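Uncharacterized protein (Leptospirillum rubarum, PDB 3OMD) is of unknown function but belongs to the DUF5069 family and folds as a helical protein without beta strands. Local coordinates at residues Lys10-Asp18 / Val134-Arg143; Met23-Lys32 / Leu50-Phe58. All blocks are in the same frame, centred on the assembly; numbering follows the deposited sequence.

Interaction 1 of 2, residues Lys10-Asp18 / Val134-Arg143; sequences KQFPRSPVD and VKLLDLEEKR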
# COMPACT_ATOMS: atom_id res chain seq x y z
N LYS A 10 -16.36 0.31 -2.57
CA LYS A 10 -16.93 1.49 -3.26
C LYS A 10 -15.83 2.47 -3.70
O LYS A 10 -16.08 3.35 -4.53
CB LYS A 10 -17.87 2.25 -2.31
CG LYS A 10 -19.10 1.49 -1.88
CD LYS A 10 -20.09 1.50 -3.00
CE LYS A 10 -21.27 0.63 -2.64
NZ LYS A 10 -22.31 1.43 -1.95
N GLN A 11 -14.66 2.37 -3.07
CA GLN A 11 -13.51 3.23 -3.39
C GLN A 11 -12.25 2.39 -3.42
O GLN A 11 -12.23 1.32 -2.85
CB GLN A 11 -13.35 4.33 -2.37
CG GLN A 11 -12.83 3.91 -1.06
CD GLN A 11 -12.34 5.10 -0.20
OE1 GLN A 11 -11.21 5.56 -0.29
NE2 GLN A 11 -13.18 5.50 0.67
N PHE A 12 -11.21 2.88 -4.09
CA PHE A 12 -9.91 2.18 -4.07
C PHE A 12 -9.02 2.88 -3.05
O PHE A 12 -9.05 4.12 -2.93
CB PHE A 12 -9.19 2.34 -5.43
CG PHE A 12 -9.97 1.80 -6.60
CD1 PHE A 12 -10.50 0.50 -6.59
CD2 PHE A 12 -10.16 2.60 -7.72
CE1 PHE A 12 -11.23 0.02 -7.72
CE2 PHE A 12 -10.90 2.14 -8.83
CZ PHE A 12 -11.42 0.86 -8.83
N PRO A 13 -8.19 2.11 -2.35
CA PRO A 13 -7.15 2.79 -1.57
C PRO A 13 -6.17 3.47 -2.52
O PRO A 13 -6.10 3.12 -3.72
CB PRO A 13 -6.48 1.64 -0.80
CG PRO A 13 -6.68 0.41 -1.68
CD PRO A 13 -8.00 0.65 -2.46
N ARG A 14 -5.42 4.44 -2.01
CA ARG A 14 -4.55 5.25 -2.88
C ARG A 14 -3.41 4.45 -3.51
O ARG A 14 -3.08 3.33 -3.05
CB ARG A 14 -4.04 6.48 -2.10
CG ARG A 14 -5.19 7.54 -1.99
CD ARG A 14 -4.87 8.69 -1.06
NE ARG A 14 -4.70 8.21 0.31
CZ ARG A 14 -4.25 8.99 1.30
NH1 ARG A 14 -3.91 10.25 1.06
NH2 ARG A 14 -4.11 8.49 2.52
N SER A 15 -2.83 5.04 -4.56
CA SER A 15 -1.81 4.36 -5.33
C SER A 15 -0.62 3.95 -4.49
O SER A 15 -0.15 4.72 -3.64
CB SER A 15 -1.32 5.29 -6.45
OG SER A 15 -0.24 4.66 -7.14
N PRO A 16 -0.04 2.77 -4.77
CA PRO A 16 1.24 2.37 -4.15
C PRO A 16 2.30 3.46 -4.26
O PRO A 16 3.16 3.56 -3.38
CB PRO A 16 1.67 1.17 -5.02
CG PRO A 16 0.34 0.51 -5.37
CD PRO A 16 -0.58 1.73 -5.67
N VAL A 17 2.31 4.24 -5.34
CA VAL A 17 3.40 5.19 -5.59
C VAL A 17 2.97 6.66 -5.43
O VAL A 17 3.71 7.57 -5.84
CB VAL A 17 4.09 4.91 -6.96
CG1 VAL A 17 4.71 3.47 -6.95
CG2 VAL A 17 3.14 5.18 -8.13
N ASP A 18 1.82 6.87 -4.79
CA ASP A 18 1.35 8.22 -4.39
C ASP A 18 2.03 8.46 -3.02
O ASP A 18 1.55 8.01 -1.98
CB ASP A 18 -0.17 8.21 -4.28
CG ASP A 18 -0.74 9.58 -3.91
OD1 ASP A 18 0.04 10.54 -3.67
OD2 ASP A 18 -1.98 9.64 -3.85
N VAL A 134 3.14 -3.45 -8.30
CA VAL A 134 2.53 -2.14 -7.95
C VAL A 134 1.91 -1.49 -9.19
O VAL A 134 0.93 -0.74 -9.08
CB VAL A 134 3.49 -1.21 -7.20
CG1 VAL A 134 3.90 -1.87 -5.88
CG2 VAL A 134 4.66 -0.76 -8.04
N LYS A 135 2.46 -1.76 -10.37
CA LYS A 135 1.86 -1.20 -11.60
C LYS A 135 0.58 -1.93 -11.93
O LYS A 135 -0.40 -1.33 -12.41
CB LYS A 135 2.83 -1.23 -12.78
CG LYS A 135 3.82 -0.07 -12.77
CD LYS A 135 4.42 0.15 -14.16
CE LYS A 135 5.36 1.35 -14.23
NZ LYS A 135 4.73 2.66 -13.85
N LEU A 136 0.54 -3.23 -11.67
CA LEU A 136 -0.69 -3.99 -11.89
C LEU A 136 -1.83 -3.45 -10.99
O LEU A 136 -2.98 -3.32 -11.43
CB LEU A 136 -0.45 -5.49 -11.65
CG LEU A 136 -1.65 -6.38 -12.02
CD1 LEU A 136 -1.94 -6.26 -13.52
CD2 LEU A 136 -1.29 -7.83 -11.65
N LEU A 137 -1.51 -3.15 -9.72
CA LEU A 137 -2.51 -2.56 -8.83
C LEU A 137 -3.06 -1.24 -9.41
O LEU A 137 -4.27 -1.02 -9.37
CB LEU A 137 -1.92 -2.32 -7.44
CG LEU A 137 -1.67 -3.58 -6.61
CD1 LEU A 137 -0.85 -3.25 -5.38
CD2 LEU A 137 -3.00 -4.21 -6.19
N ASP A 138 -2.18 -0.35 -9.88
CA ASP A 138 -2.68 0.91 -10.46
C ASP A 138 -3.56 0.62 -11.68
O ASP A 138 -4.54 1.34 -11.92
CB ASP A 138 -1.52 1.83 -10.86
CG ASP A 138 -1.06 2.72 -9.75
OD1 ASP A 138 -1.77 2.87 -8.73
OD2 ASP A 138 0.02 3.31 -9.94
N LEU A 139 -3.18 -0.38 -12.48
CA LEU A 139 -3.99 -0.71 -13.67
C LEU A 139 -5.38 -1.16 -13.24
O LEU A 139 -6.39 -0.67 -13.81
CB LEU A 139 -3.28 -1.82 -14.47
CG LEU A 139 -4.01 -2.33 -15.71
CD1 LEU A 139 -3.97 -1.25 -16.76
CD2 LEU A 139 -3.32 -3.60 -16.22
N GLU A 140 -5.45 -2.07 -12.26
CA GLU A 140 -6.74 -2.58 -11.80
C GLU A 140 -7.58 -1.45 -11.20
O GLU A 140 -8.84 -1.47 -11.28
CB GLU A 140 -6.57 -3.73 -10.80
CG GLU A 140 -7.91 -4.25 -10.26
CD GLU A 140 -8.02 -5.78 -10.01
OE1 GLU A 140 -7.08 -6.55 -10.30
OE2 GLU A 140 -9.11 -6.21 -9.52
N GLU A 141 -6.90 -0.47 -10.58
CA GLU A 141 -7.59 0.62 -9.88
C GLU A 141 -7.75 1.86 -10.80
O GLU A 141 -7.98 2.99 -10.35
CB GLU A 141 -6.84 0.97 -8.60
CG GLU A 141 -7.00 -0.19 -7.58
CD GLU A 141 -6.23 -0.04 -6.32
OE1 GLU A 141 -5.36 0.87 -6.19
OE2 GLU A 141 -6.46 -0.91 -5.45
N LYS A 142 -7.66 1.60 -12.10
CA LYS A 142 -8.07 2.58 -13.14
C LYS A 142 -7.25 3.88 -13.14
O LYS A 142 -7.75 4.96 -13.51
CB LYS A 142 -9.59 2.87 -13.06
CG LYS A 142 -10.45 1.61 -13.10
CD LYS A 142 -11.94 1.97 -13.01
CE LYS A 142 -12.80 0.72 -13.16
NZ LYS A 142 -14.19 1.10 -13.57
N ARG A 143 -5.97 3.77 -12.77
CA ARG A 143 -5.05 4.91 -12.83
C ARG A 143 -4.21 4.79 -14.07
O ARG A 143 -4.01 3.67 -14.57
CB ARG A 143 -4.12 4.94 -11.61
CG ARG A 143 -4.87 5.05 -10.32
CD ARG A 143 -3.97 5.40 -9.16
NE ARG A 143 -4.83 5.36 -7.97
CZ ARG A 143 -5.05 4.26 -7.25
NH1 ARG A 143 -4.35 3.13 -7.44
NH2 ARG A 143 -5.94 4.33 -6.28
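The Phe12 ring lies with one face on Glu141, whose CA stands 3.9 Å from the ring centroid and 13° off its normal, a CH-pi contact. Glu141 CG comes over the same ring near CD1, and Lys142 CD meets the ring edge. The second flat group, the guanidinium of Arg143, carries the backbone of Ser15 over one face, with Ser15 CA 3.5 Å from Arg143 NH1. NH1 makes salt bridges to Glu141 OE1, at the edge in the guanidinium plane, and to Asp138 OD1, tilted out of it. NH2 gives a hydrogen bond to Pro13 O, also tilted from the plane, at 2.8 Å and bent to 135° at the hydrogen. The extended Arg143 chain carries the guanidinium between the two carboxylates and the backbone of residues 13-15. Ser15 OG donates to Asp138 OD1 at 2.8 Å, on its syn lone pair, and in turn accepts from Val17 N, closing an ST turn, so this hydroxyl joins the turn to the helix. Beyond it Pro16 packs on apolar side chains, CB 3.7 Å from Val134 CB and CG 3.9 Å from Leu137 CD1. Lys142, at positive phi, is the C-prime residue of the Schellman motif that ends helix 133-140, with Arg143 N bonded back to Asp138 O and Lys142 N to Leu139 O. Glu141 also binds Tyr44 and Arg28, and Tyr102 of helix 92-104 packs on both Pro16 and Val134. Pro13 and Pro16 also touch Arg28 of helix 26-38, so the loop runs between that helix and helix 133-140, whose Leu136 packs on helix 110-123.

Interaction 2 of 2, residues Met23-Lys32 / Leu50-Phe58; sequences MDHLKRVIDK and LDQAFFSFF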
# COMPACT_ATOMS: atom_id res chain seq x y z
N MSE A 23 7.62 8.33 1.01
CA MSE A 23 7.51 6.85 1.03
C MSE A 23 6.34 6.35 0.18
O MSE A 23 5.22 6.86 0.27
CB MSE A 23 7.32 6.28 2.42
CG MSE A 23 7.61 7.12 3.54
SE MSE A 23 7.25 5.90 4.96
CE MSE A 23 7.26 4.31 3.83
N ASP A 24 6.60 5.29 -0.58
CA ASP A 24 5.53 4.49 -1.23
C ASP A 24 4.77 3.71 -0.13
O ASP A 24 5.22 3.61 1.02
CB ASP A 24 6.18 3.43 -2.12
CG ASP A 24 6.79 3.99 -3.36
OD1 ASP A 24 6.53 5.16 -3.75
OD2 ASP A 24 7.58 3.25 -4.03
N HIS A 25 3.62 3.19 -0.53
CA HIS A 25 2.72 2.34 0.28
C HIS A 25 2.03 3.04 1.45
O HIS A 25 0.93 2.62 1.84
CB HIS A 25 3.43 1.06 0.82
CG HIS A 25 2.46 -0.05 1.07
ND1 HIS A 25 1.76 -0.63 0.04
CD2 HIS A 25 1.98 -0.59 2.22
CE1 HIS A 25 0.92 -1.52 0.54
NE2 HIS A 25 1.03 -1.51 1.86
N LEU A 26 2.65 4.09 2.02
CA LEU A 26 2.11 4.67 3.28
C LEU A 26 0.67 5.20 3.09
O LEU A 26 -0.22 4.89 3.91
CB LEU A 26 3.07 5.76 3.79
CG LEU A 26 2.55 6.50 5.04
CD1 LEU A 26 2.20 5.55 6.19
CD2 LEU A 26 3.63 7.55 5.46
N LYS A 27 0.41 5.98 2.03
CA LYS A 27 -0.99 6.46 1.84
C LYS A 27 -1.94 5.26 1.70
O LYS A 27 -3.05 5.28 2.24
CB LYS A 27 -1.09 7.34 0.60
CG LYS A 27 -0.49 8.75 0.82
CD LYS A 27 -0.81 9.62 -0.39
CE LYS A 27 -0.26 11.03 -0.18
NZ LYS A 27 -0.65 11.93 -1.34
N ARG A 28 -1.53 4.27 0.89
CA ARG A 28 -2.37 3.12 0.60
C ARG A 28 -2.71 2.36 1.90
O ARG A 28 -3.86 1.96 2.12
CB ARG A 28 -1.62 2.20 -0.37
CG ARG A 28 -2.45 0.97 -0.81
CD ARG A 28 -1.73 0.29 -1.94
NE ARG A 28 -2.54 -0.78 -2.53
CZ ARG A 28 -3.47 -0.58 -3.46
NH1 ARG A 28 -3.69 0.63 -3.96
NH2 ARG A 28 -4.16 -1.63 -3.92
N VAL A 29 -1.70 2.14 2.74
CA VAL A 29 -1.96 1.40 3.97
C VAL A 29 -2.67 2.24 5.03
O VAL A 29 -3.37 1.66 5.86
CB VAL A 29 -0.67 0.71 4.49
CG1 VAL A 29 0.31 1.70 5.16
CG2 VAL A 29 -1.02 -0.42 5.43
N ILE A 30 -2.48 3.56 5.03
CA ILE A 30 -3.41 4.40 5.82
C ILE A 30 -4.86 4.09 5.45
O ILE A 30 -5.71 3.86 6.32
CB ILE A 30 -3.07 5.89 5.65
CG1 ILE A 30 -1.75 6.20 6.37
CG2 ILE A 30 -4.22 6.81 6.20
CD1 ILE A 30 -1.19 7.62 5.95
N ASP A 31 -5.14 4.07 4.15
CA ASP A 31 -6.52 3.86 3.70
C ASP A 31 -7.00 2.48 4.11
O ASP A 31 -8.13 2.32 4.57
CB ASP A 31 -6.60 4.00 2.19
CG ASP A 31 -6.37 5.43 1.72
OD1 ASP A 31 -6.40 6.39 2.54
OD2 ASP A 31 -6.13 5.62 0.50
N LYS A 32 -6.14 1.48 3.93
CA LYS A 32 -6.53 0.11 4.29
C LYS A 32 -6.72 -0.02 5.81
O LYS A 32 -7.63 -0.73 6.25
CB LYS A 32 -5.48 -0.91 3.81
CG LYS A 32 -5.46 -1.00 2.26
CD LYS A 32 -4.28 -1.81 1.70
CE LYS A 32 -4.37 -3.20 2.17
NZ LYS A 32 -3.09 -3.96 1.76
N LEU A 50 1.99 -7.56 1.39
CA LEU A 50 2.52 -6.25 0.94
C LEU A 50 2.57 -5.26 2.13
O LEU A 50 3.60 -4.58 2.36
CB LEU A 50 1.78 -5.74 -0.30
CG LEU A 50 2.56 -4.62 -0.98
CD1 LEU A 50 4.01 -5.05 -1.40
CD2 LEU A 50 1.77 -4.16 -2.18
N ASP A 51 1.48 -5.17 2.88
CA ASP A 51 1.50 -4.35 4.11
C ASP A 51 2.59 -4.84 5.07
O ASP A 51 3.28 -4.04 5.67
CB ASP A 51 0.17 -4.48 4.86
CG ASP A 51 -0.99 -3.78 4.16
OD1 ASP A 51 -0.81 -3.09 3.11
OD2 ASP A 51 -2.13 -3.98 4.64
N GLN A 52 2.75 -6.16 5.18
CA GLN A 52 3.74 -6.74 6.10
C GLN A 52 5.13 -6.27 5.68
O GLN A 52 5.96 -5.99 6.54
CB GLN A 52 3.68 -8.26 6.03
CG GLN A 52 2.44 -8.88 6.66
CD GLN A 52 2.34 -10.37 6.34
OE1 GLN A 52 3.36 -11.07 6.38
NE2 GLN A 52 1.11 -10.87 6.04
N ALA A 53 5.39 -6.22 4.38
CA ALA A 53 6.71 -5.77 3.91
C ALA A 53 6.98 -4.32 4.33
O ALA A 53 8.05 -3.99 4.80
CB ALA A 53 6.86 -5.95 2.38
N PHE A 54 5.97 -3.46 4.22
CA PHE A 54 6.10 -2.06 4.62
C PHE A 54 6.28 -1.97 6.15
O PHE A 54 7.23 -1.31 6.66
CB PHE A 54 4.84 -1.28 4.20
CG PHE A 54 4.82 0.13 4.70
CD1 PHE A 54 5.49 1.13 4.00
CD2 PHE A 54 4.09 0.46 5.83
CE1 PHE A 54 5.49 2.44 4.46
CE2 PHE A 54 4.10 1.77 6.31
CZ PHE A 54 4.81 2.75 5.63
N PHE A 55 5.38 -2.61 6.90
CA PHE A 55 5.52 -2.56 8.35
C PHE A 55 6.86 -3.15 8.84
O PHE A 55 7.50 -2.60 9.74
CB PHE A 55 4.35 -3.33 9.01
CG PHE A 55 2.99 -2.65 8.81
CD1 PHE A 55 2.86 -1.27 8.92
CD2 PHE A 55 1.84 -3.43 8.57
CE1 PHE A 55 1.57 -0.64 8.80
CE2 PHE A 55 0.58 -2.81 8.43
CZ PHE A 55 0.43 -1.43 8.55
N SER A 56 7.27 -4.26 8.24
CA SER A 56 8.54 -4.88 8.63
C SER A 56 9.70 -3.92 8.37
O SER A 56 10.55 -3.70 9.25
CB SER A 56 8.78 -6.21 7.89
OG SER A 56 10.01 -6.79 8.29
N PHE A 57 9.71 -3.31 7.19
CA PHE A 57 10.84 -2.47 6.79
C PHE A 57 11.06 -1.33 7.79
O PHE A 57 12.20 -1.05 8.19
CB PHE A 57 10.61 -1.91 5.39
CG PHE A 57 11.82 -1.20 4.84
CD1 PHE A 57 12.71 -1.87 4.01
CD2 PHE A 57 12.08 0.14 5.17
CE1 PHE A 57 13.87 -1.20 3.52
CE2 PHE A 57 13.19 0.83 4.68
CZ PHE A 57 14.12 0.13 3.86
N PHE A 58 9.95 -0.74 8.23
CA PHE A 58 10.02 0.45 9.08
C PHE A 58 9.91 0.14 10.56
O PHE A 58 10.04 1.04 11.39
CB PHE A 58 9.01 1.53 8.60
CG PHE A 58 9.37 2.08 7.26
CD1 PHE A 58 10.47 2.93 7.11
CD2 PHE A 58 8.65 1.73 6.13
CE1 PHE A 58 10.86 3.42 5.85
CE2 PHE A 58 9.02 2.23 4.86
CZ PHE A 58 10.13 3.06 4.74
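His25 and Asp51 cross at about a right angle, the imidazole and carboxylate planes 59° apart. His25 NE2 points to Asp51 OD1 at 2.7 Å, with an N-H...O angle of 159°. That oxygen lies in the imidazole plane and is met on its anti side, giving a His-carboxylate hydrogen bond. Lys32 NZ reaches the same Asp51 OD1 from above the carboxylate plane at 2.8 Å, forming a salt bridge, and adds a weak bond to OD2. The bend of the lysine chain at chi3 helps bring NZ over the carboxylate. His25 ND1 bonds to Tyr102 OH, so both imidazole nitrogens are engaged. A leucine in place of His25 would probably leave Asp51 OD1 without its imidazole donor and Tyr102 OH without this partner. The Phe54 and His25 rings meet obliquely, and Phe54 CB lies 3.5 Å from His25 CD2. Leu26 CD1 touches Phe54 CZ at 3.9 Å and Val29 CG1 lies 4.0 Å from Phe54 CE2, while Val29 CG2 reaches Phe55 CZ at 3.6 Å. Met23, a selenomethionine, sets its SE over one face of Phe58, 4.3 Å from the centroid, and at the edge of Phe54, two Met-aromatic contacts; the position of its CE is doubtful. The N-to-C directions of the short helical segments 26-32 and 50-58 lie 115° apart. Around this buried crossing, helix 92-104 brings Val95 against Met23 and Phe58 and Tyr102 against Leu50, while Phe65 of helix 62-69 packs on Leu26 and Val29.

In the fold
From the N terminus, the chain first lays down the loop 10-18 and then enters helix 26-38 through residues 23-25. Interaction 2 closes the shorter loop, bringing helix 50-58 back across the start of helix 26-38. The chain then passes through helices 62-69, 75-85, 92-104 and 110-123 before helix 133-140 and the turn after it return to residues 10-18. Interaction 1 thus closes a long loop within which interaction 2 is nested. The two contacts meet through salt bridges between Glu141 and Arg28 and between Asp18 and Lys27, tying the turn that ends helix 133-140, and the early loop, to helix 26-38.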